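Transcriptional regulator ComR (Streptococcus vestibularis F0396, PDB 6HU8) probably binds DNA as a peptide-responsive regulator of competence in the RNPP family, joining a helix-turn-helix domain to a TPR domain. Local coordinates at residues I129-W135 with F170-Y174; E118-T122 with N161-V165. The contacts are given in a common frame with arbitrary orientation. Numbering follows the deposited sequence.

Following the chain from the N terminus, helix 117-131 supplies the first half of both contacts: 118-122 near its start, then 129-135 at its end and in the loop beyond. The chain next runs through helix 139-152 and returns in helix 160-173. Its start, 161-165, closes the loop of contact 2 across 38 residues, and its end, 170-174, closes that of contact 1 across 34. The two loops therefore cross, and start meets start while end meets end. The contact centres lie about 14 Å apart. Together they join two helices of the TPR domain that run in broadly the same direction, contact 2 in the buried interior and contact 1 nearer the surface.

Contact 1: residues I129-W135 with F170-Y174; sequences ILSFTSW and FYHLY
Helix 117-131 ends here in a Schellman motif, Phe132 taking positive phi (64/29), and extended Thr133 and Ser134 carry the chain to Trp135. Facing it is the C-terminal part of helix 160-173. The CA atoms of Ile129 and Tyr171, and of Trp135 and His172, pair at 7.2 Å. Two TPR-region helices are joined C-terminally here, through the loop after the first. Along the second segment, Phe170 turns to helices 181-192 and 200-219. Tyr171 (chi1 t) reaches across: Ile129 CG1 lies over its ring face, 3.9 Å from the centroid in a CH-pi contact, and Tyr171 OH donates a 2.7 Å hydrogen bond to Thr133 O. His172 (chi1 m) stacks face-to-face on the five-membered ring of Trp135 (chi1 p), centroids 3.9 Å apart and planes at 23°; its ND1 bonds Tyr168 O and its NE2 Glu142. One tyrosine thus pairs an apolar face with a polar tip that satisfies a loop carbonyl, while the imidazole, held by hydrogen bonds at both nitrogens, offers a flat surface to the indole.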
ATOM      1  N   ILE A 129      -4.602  -3.882   8.328  1.00 47.76           N
ATOM      2  CA  ILE A 129      -3.637  -4.961   8.140  1.00 50.04           C
ATOM      3  C   ILE A 129      -2.876  -5.261   9.440  1.00 53.47           C
ATOM      4  O   ILE A 129      -2.841  -6.409   9.882  1.00 55.56           O
ATOM      5  CB  ILE A 129      -2.616  -4.643   7.010  1.00 48.64           C
ATOM      6  CG1 ILE A 129      -3.325  -4.529   5.659  1.00 49.36           C
ATOM      7  CG2 ILE A 129      -1.523  -5.717   6.940  1.00 47.30           C
ATOM      8  CD1 ILE A 129      -2.437  -4.079   4.525  1.00 41.45           C
ATOM      9  N   LEU A 130      -2.279  -4.236  10.049  1.00 49.22           N
ATOM     10  CA  LEU A 130      -1.503  -4.416  11.283  1.00 47.83           C
ATOM     11  C   LEU A 130      -2.299  -5.056  12.416  1.00 55.15           C
ATOM     12  O   LEU A 130      -1.730  -5.719  13.281  1.00 54.28           O
ATOM     13  CB  LEU A 130      -0.955  -3.084  11.778  1.00 50.61           C
ATOM     14  CG  LEU A 130       0.320  -2.540  11.135  1.00 54.14           C
ATOM     15  CD1 LEU A 130       0.442  -1.060  11.440  1.00 49.35           C
ATOM     16  CD2 LEU A 130       1.554  -3.296  11.627  1.00 53.12           C
ATOM     17  N   SER A 131      -3.615  -4.854  12.413  1.00 52.02           N
ATOM     18  CA  SER A 131      -4.456  -5.370  13.483  1.00 52.67           C
ATOM     19  C   SER A 131      -5.243  -6.615  13.068  1.00 55.49           C
ATOM     20  O   SER A 131      -5.963  -7.194  13.880  1.00 58.64           O
ATOM     21  CB  SER A 131      -5.422  -4.289  13.953  1.00 55.62           C
ATOM     22  OG  SER A 131      -6.449  -4.094  12.989  1.00 57.56           O
ATOM     23  N   PHE A 132      -5.106  -7.013  11.804  1.00 53.49           N
ATOM     24  CA  PHE A 132      -5.822  -8.169  11.248  1.00 56.05           C
ATOM     25  C   PHE A 132      -7.333  -7.976  11.230  1.00 55.24           C
ATOM     26  O   PHE A 132      -8.090  -8.949  11.307  1.00 53.10           O
ATOM     27  CB  PHE A 132      -5.487  -9.452  12.021  1.00 57.59           C
ATOM     28  CG  PHE A 132      -4.135 -10.021  11.703  1.00 61.81           C
ATOM     29  CD1 PHE A 132      -3.007  -9.606  12.400  1.00 63.83           C
ATOM     30  CD2 PHE A 132      -3.991 -10.985  10.713  1.00 66.17           C
ATOM     31  CE1 PHE A 132      -1.759 -10.138  12.107  1.00 61.84           C
ATOM     32  CE2 PHE A 132      -2.744 -11.517  10.418  1.00 67.81           C
ATOM     33  CZ  PHE A 132      -1.631 -11.093  11.114  1.00 62.42           C
ATOM     34  N   THR A 133      -7.769  -6.724  11.126  1.00 52.40           N
ATOM     35  CA  THR A 133      -9.185  -6.425  10.980  1.00 51.35           C
ATOM     36  C   THR A 133      -9.679  -6.914   9.631  1.00 53.47           C
ATOM     37  O   THR A 133      -9.025  -6.701   8.610  1.00 52.44           O
ATOM     38  CB  THR A 133      -9.467  -4.916  11.109  1.00 54.55           C
ATOM     39  OG1 THR A 133      -9.060  -4.462  12.404  1.00 54.04           O
ATOM     40  CG2 THR A 133     -10.948  -4.629  10.922  1.00 55.24           C
ATOM     41  N   SER A 134     -10.824  -7.584   9.631  1.00 51.78           N
ATOM     42  CA  SER A 134     -11.426  -8.059   8.395  1.00 54.31           C
ATOM     43  C   SER A 134     -11.839  -6.888   7.515  1.00 55.19           C
ATOM     44  O   SER A 134     -12.453  -5.933   7.990  1.00 53.90           O
ATOM     45  CB  SER A 134     -12.639  -8.941   8.693  1.00 59.27           C
ATOM     46  OG  SER A 134     -13.509  -8.995   7.578  1.00 61.52           O
ATOM     47  N   TRP A 135     -11.503  -6.960   6.233  1.00 52.42           N
ATOM     48  CA  TRP A 135     -11.836  -5.871   5.328  1.00 52.08           C
ATOM     49  C   TRP A 135     -13.360  -5.733   5.149  1.00 57.58           C
ATOM     50  O   TRP A 135     -13.859  -4.650   4.843  1.00 56.15           O
ATOM     51  CB  TRP A 135     -11.133  -6.063   3.978  1.00 52.16           C
ATOM     52  CG  TRP A 135     -11.510  -7.298   3.217  1.00 54.15           C
ATOM     53  CD1 TRP A 135     -10.815  -8.477   3.156  1.00 51.95           C
ATOM     54  CD2 TRP A 135     -12.660  -7.468   2.378  1.00 55.58           C
ATOM     55  NE1 TRP A 135     -11.469  -9.369   2.339  1.00 54.72           N
ATOM     56  CE2 TRP A 135     -12.606  -8.773   1.849  1.00 57.63           C
ATOM     57  CE3 TRP A 135     -13.739  -6.642   2.026  1.00 53.88           C
ATOM     58  CZ2 TRP A 135     -13.587  -9.274   0.989  1.00 57.53           C
ATOM     59  CZ3 TRP A 135     -14.707  -7.141   1.174  1.00 55.20           C
ATOM     60  CH2 TRP A 135     -14.625  -8.444   0.670  1.00 50.45           C
ATOM     61  N   PHE A 170      -3.792  -7.017  -1.956  1.00 37.79           N
ATOM     62  CA  PHE A 170      -3.199  -8.321  -1.643  1.00 40.56           C
ATOM     63  C   PHE A 170      -3.790  -8.903  -0.363  1.00 45.53           C
ATOM     64  O   PHE A 170      -4.027 -10.115  -0.265  1.00 41.27           O
ATOM     65  CB  PHE A 170      -1.675  -8.209  -1.527  1.00 35.78           C
ATOM     66  CG  PHE A 170      -1.004  -7.879  -2.826  1.00 32.80           C
ATOM     67  CD1 PHE A 170      -1.483  -8.413  -4.020  1.00 36.37           C
ATOM     68  CD2 PHE A 170       0.093  -7.043  -2.865  1.00 35.63           C
ATOM     69  CE1 PHE A 170      -0.877  -8.125  -5.235  1.00 34.76           C
ATOM     70  CE2 PHE A 170       0.710  -6.751  -4.081  1.00 38.19           C
ATOM     71  CZ  PHE A 170       0.215  -7.283  -5.265  1.00 36.17           C
ATOM     72  N   TYR A 171      -4.047  -8.024   0.605  1.00 41.70           N
ATOM     73  CA  TYR A 171      -4.708  -8.400   1.851  1.00 43.43           C
ATOM     74  C   TYR A 171      -6.084  -9.035   1.617  1.00 45.70           C
ATOM     75  O   TYR A 171      -6.508  -9.882   2.401  1.00 48.88           O
ATOM     76  CB  TYR A 171      -4.840  -7.174   2.741  1.00 42.67           C
ATOM     77  CG  TYR A 171      -5.339  -7.412   4.151  1.00 45.01           C
ATOM     78  CD1 TYR A 171      -4.579  -8.124   5.068  1.00 47.03           C
ATOM     79  CD2 TYR A 171      -6.543  -6.861   4.582  1.00 45.35           C
ATOM     80  CE1 TYR A 171      -5.018  -8.312   6.378  1.00 49.34           C
ATOM     81  CE2 TYR A 171      -6.989  -7.037   5.883  1.00 48.40           C
ATOM     82  CZ  TYR A 171      -6.224  -7.765   6.779  1.00 52.03           C
ATOM     83  OH  TYR A 171      -6.667  -7.944   8.074  1.00 51.20           O
ATOM     84  N   HIS A 172      -6.776  -8.628   0.551  1.00 42.63           N
ATOM     85  CA  HIS A 172      -8.051  -9.265   0.180  1.00 48.10           C
ATOM     86  C   HIS A 172      -7.850 -10.710  -0.293  1.00 54.28           C
ATOM     87  O   HIS A 172      -8.738 -11.556  -0.148  1.00 56.17           O
ATOM     88  CB  HIS A 172      -8.770  -8.502  -0.944  1.00 46.19           C
ATOM     89  CG  HIS A 172      -9.472  -7.265  -0.497  1.00 44.12           C
ATOM     90  ND1 HIS A 172      -8.812  -6.204   0.084  1.00 41.93           N
ATOM     91  CD2 HIS A 172     -10.779  -6.913  -0.552  1.00 48.00           C
ATOM     92  CE1 HIS A 172      -9.684  -5.253   0.374  1.00 47.14           C
ATOM     93  NE2 HIS A 172     -10.884  -5.655  -0.009  1.00 48.04           N
ATOM     94  N   LEU A 173      -6.699 -10.969  -0.903  1.00 49.21           N
ATOM     95  CA  LEU A 173      -6.446 -12.259  -1.533  1.00 50.90           C
ATOM     96  C   LEU A 173      -5.926 -13.286  -0.548  1.00 51.93           C
ATOM     97  O   LEU A 173      -5.854 -14.465  -0.869  1.00 49.46           O
ATOM     98  CB  LEU A 173      -5.442 -12.114  -2.674  1.00 45.42           C
ATOM     99  CG  LEU A 173      -5.848 -11.197  -3.816  1.00 45.63           C
ATOM    100  CD1 LEU A 173      -4.846 -11.298  -4.944  1.00 43.15           C
ATOM    101  CD2 LEU A 173      -7.247 -11.568  -4.295  1.00 51.43           C
ATOM    102  N   TYR A 174      -5.548 -12.834   0.644  1.00 51.82           N
ATOM    103  CA  TYR A 174      -4.959 -13.722   1.636  1.00 55.74           C
ATOM    104  C   TYR A 174      -5.881 -14.888   1.985  1.00 58.14           C
ATOM    105  O   TYR A 174      -7.047 -14.692   2.327  1.00 61.03           O
ATOM    106  CB  TYR A 174      -4.609 -12.953   2.906  1.00 60.25           C
ATOM    107  CG  TYR A 174      -3.835 -13.787   3.899  1.00 66.02           C
ATOM    108  CD1 TYR A 174      -2.473 -14.010   3.731  1.00 69.94           C
ATOM    109  CD2 TYR A 174      -4.465 -14.363   4.998  1.00 68.65           C
ATOM    110  CE1 TYR A 174      -1.756 -14.778   4.633  1.00 71.58           C
ATOM    111  CE2 TYR A 174      -3.757 -15.136   5.904  1.00 72.61           C
ATOM    112  CZ  TYR A 174      -2.403 -15.339   5.717  1.00 74.84           C
ATOM    113  OH  TYR A 174      -1.689 -16.105   6.614  1.00 81.49           O
TER

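Contact 2: residues E118-T122 with N161-V165; sequences EELLT and NDLLV
Asn161 is the polar hub. With chi1 m and chi2 near -16°, it aims its amide at helix 117-131, and Asn161 ND2 donates a hydrogen bond of 2.8 Å to Glu119 OE2, nearly straight at 168°. Glu119 starts from a CA-to-CB bond pointing away, and its m, m rotamer swings the carboxylate back across. The other side of the amide, Asn161 OD1, lies 3.0 Å from Thr122 OG1, a weak hydrogen bond at best. Lys82 ties this cluster together, forming a salt bridge with Glu119 OE1 and a hydrogen bond to Asn161 OD1, while Tyr78 OH also bonds Glu119 OE1. Glu118 sends its carboxylate away to Ser48 in the helix-turn-helix region. Below the polar layer the packing is apolar: Thr122 CG2 meets Leu164 CD1 at 3.6 Å, and Leu121 CD2 (chi1 t, chi2 p) meets Val165 CG2 (chi1 t) at 4.1 Å, with Leu121 also resting on Val141 and Leu148 of helix 139-152. Both segments are regular helix. Their axes approach to 10.0 Å and cross at +49°, N-to-C directions alike, and the nearest CA atoms are those of Thr122 and Asn161, 6.3 Å apart. Two helices running in broadly the same direction, with helix 139-152 between them in sequence and packed against both, are consistent with equivalent helices of successive TPR repeats.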
ATOM      1  N   GLU A 118      -7.559  10.096   0.376  1.00 32.49           N
ATOM      2  CA  GLU A 118      -6.502   9.125   0.098  1.00 35.39           C
ATOM      3  C   GLU A 118      -5.511   8.976   1.246  1.00 37.58           C
ATOM      4  O   GLU A 118      -4.981   7.894   1.476  1.00 35.62           O
ATOM      5  CB  GLU A 118      -5.731   9.511  -1.160  1.00 36.55           C
ATOM      6  CG  GLU A 118      -6.595   9.751  -2.359  1.00 42.60           C
ATOM      7  CD  GLU A 118      -6.972  11.221  -2.532  1.00 44.64           C
ATOM      8  OE1 GLU A 118      -7.685  11.779  -1.654  1.00 40.97           O
ATOM      9  OE2 GLU A 118      -6.548  11.795  -3.564  1.00 41.74           O
ATOM     10  N   GLU A 119      -5.220  10.076   1.935  1.00 35.87           N
ATOM     11  CA  GLU A 119      -4.341  10.011   3.086  1.00 36.41           C
ATOM     12  C   GLU A 119      -5.027   9.267   4.221  1.00 38.27           C
ATOM     13  O   GLU A 119      -4.412   8.421   4.891  1.00 37.35           O
ATOM     14  CB  GLU A 119      -3.921  11.414   3.538  1.00 37.86           C
ATOM     15  CG  GLU A 119      -2.987  12.128   2.549  1.00 35.59           C
ATOM     16  CD  GLU A 119      -1.655  11.399   2.343  1.00 41.83           C
ATOM     17  OE1 GLU A 119      -1.098  10.844   3.325  1.00 43.69           O
ATOM     18  OE2 GLU A 119      -1.153  11.382   1.195  1.00 43.06           O
ATOM     19  N   LEU A 120      -6.303   9.575   4.422  1.00 35.31           N
ATOM     20  CA  LEU A 120      -7.082   8.949   5.476  1.00 34.13           C
ATOM     21  C   LEU A 120      -7.189   7.460   5.242  1.00 36.42           C
ATOM     22  O   LEU A 120      -7.123   6.690   6.195  1.00 33.66           O
ATOM     23  CB  LEU A 120      -8.482   9.563   5.552  1.00 32.58           C
ATOM     24  CG  LEU A 120      -8.529  10.958   6.190  1.00 34.14           C
ATOM     25  CD1 LEU A 120      -9.906  11.608   6.014  1.00 35.62           C
ATOM     26  CD2 LEU A 120      -8.166  10.840   7.662  1.00 34.17           C
ATOM     27  N   LEU A 121      -7.378   7.057   3.982  1.00 35.68           N
ATOM     28  CA  LEU A 121      -7.426   5.621   3.650  1.00 35.14           C
ATOM     29  C   LEU A 121      -6.095   4.937   3.952  1.00 36.27           C
ATOM     30  O   LEU A 121      -6.058   3.798   4.428  1.00 39.54           O
ATOM     31  CB  LEU A 121      -7.782   5.394   2.181  1.00 37.37           C
ATOM     32  CG  LEU A 121      -7.729   3.902   1.777  1.00 37.19           C
ATOM     33  CD1 LEU A 121      -8.887   3.147   2.419  1.00 35.63           C
ATOM     34  CD2 LEU A 121      -7.743   3.723   0.263  1.00 34.86           C
ATOM     35  N   THR A 122      -4.993   5.630   3.672  1.00 37.24           N
ATOM     36  CA  THR A 122      -3.676   5.085   3.976  1.00 36.51           C
ATOM     37  C   THR A 122      -3.582   4.712   5.451  1.00 41.16           C
ATOM     38  O   THR A 122      -3.037   3.653   5.803  1.00 41.43           O
ATOM     39  CB  THR A 122      -2.548   6.078   3.606  1.00 41.57           C
ATOM     40  OG1 THR A 122      -2.288   5.985   2.196  1.00 42.94           O
ATOM     41  CG2 THR A 122      -1.270   5.741   4.353  1.00 46.91           C
ATOM     42  N   ASN A 161       1.251   6.014  -1.520  1.00 37.93           N
ATOM     43  CA  ASN A 161      -0.160   5.722  -1.256  1.00 36.46           C
ATOM     44  C   ASN A 161      -0.691   4.628  -2.187  1.00 35.38           C
ATOM     45  O   ASN A 161      -1.441   3.749  -1.747  1.00 35.87           O
ATOM     46  CB  ASN A 161      -1.057   6.974  -1.394  1.00 38.46           C
ATOM     47  CG  ASN A 161      -0.847   7.970  -0.278  1.00 38.69           C
ATOM     48  OD1 ASN A 161      -0.270   7.648   0.764  1.00 39.82           O
ATOM     49  ND2 ASN A 161      -1.324   9.191  -0.484  1.00 37.50           N
ATOM     50  N   ASP A 162      -0.321   4.688  -3.466  1.00 32.58           N
ATOM     51  CA  ASP A 162      -0.730   3.640  -4.418  1.00 38.05           C
ATOM     52  C   ASP A 162      -0.263   2.255  -3.956  1.00 38.60           C
ATOM     53  O   ASP A 162      -1.023   1.272  -4.000  1.00 36.84           O
ATOM     54  CB  ASP A 162      -0.160   3.901  -5.817  1.00 37.94           C
ATOM     55  CG  ASP A 162      -0.744   5.129  -6.477  1.00 41.51           C
ATOM     56  OD1 ASP A 162      -1.854   5.559  -6.086  1.00 40.67           O
ATOM     57  OD2 ASP A 162      -0.082   5.655  -7.401  1.00 41.34           O
ATOM     58  N   LEU A 163       0.999   2.188  -3.526  1.00 36.62           N
ATOM     59  CA  LEU A 163       1.590   0.937  -3.051  1.00 38.01           C
ATOM     60  C   LEU A 163       0.842   0.407  -1.846  1.00 37.07           C
ATOM     61  O   LEU A 163       0.712  -0.806  -1.680  1.00 36.74           O
ATOM     62  CB  LEU A 163       3.068   1.125  -2.703  1.00 37.36           C
ATOM     63  CG  LEU A 163       3.999   1.345  -3.896  1.00 38.47           C
ATOM     64  CD1 LEU A 163       5.420   1.426  -3.405  1.00 39.65           C
ATOM     65  CD2 LEU A 163       3.862   0.242  -4.931  1.00 43.02           C
ATOM     66  N   LEU A 164       0.325   1.304  -1.014  1.00 34.57           N
ATOM     67  CA  LEU A 164      -0.407   0.860   0.163  1.00 32.83           C
ATOM     68  C   LEU A 164      -1.821   0.380  -0.207  1.00 37.00           C
ATOM     69  O   LEU A 164      -2.325  -0.567   0.387  1.00 35.57           O
ATOM     70  CB  LEU A 164      -0.448   1.970   1.215  1.00 36.67           C
ATOM     71  CG  LEU A 164       0.942   2.238   1.818  1.00 41.40           C
ATOM     72  CD1 LEU A 164       0.932   3.435   2.752  1.00 46.76           C
ATOM     73  CD2 LEU A 164       1.470   1.025   2.544  1.00 37.37           C
ATOM     74  N   VAL A 165      -2.464   1.034  -1.171  1.00 36.23           N
ATOM     75  CA  VAL A 165      -3.733   0.520  -1.685  1.00 36.95           C
ATOM     76  C   VAL A 165      -3.502  -0.894  -2.229  1.00 35.90           C
ATOM     77  O   VAL A 165      -4.296  -1.818  -2.007  1.00 35.89           O
ATOM     78  CB  VAL A 165      -4.311   1.429  -2.798  1.00 35.41           C
ATOM     79  CG1 VAL A 165      -5.503   0.759  -3.466  1.00 34.16           C
ATOM     80  CG2 VAL A 165      -4.687   2.816  -2.236  1.00 31.16           C
TER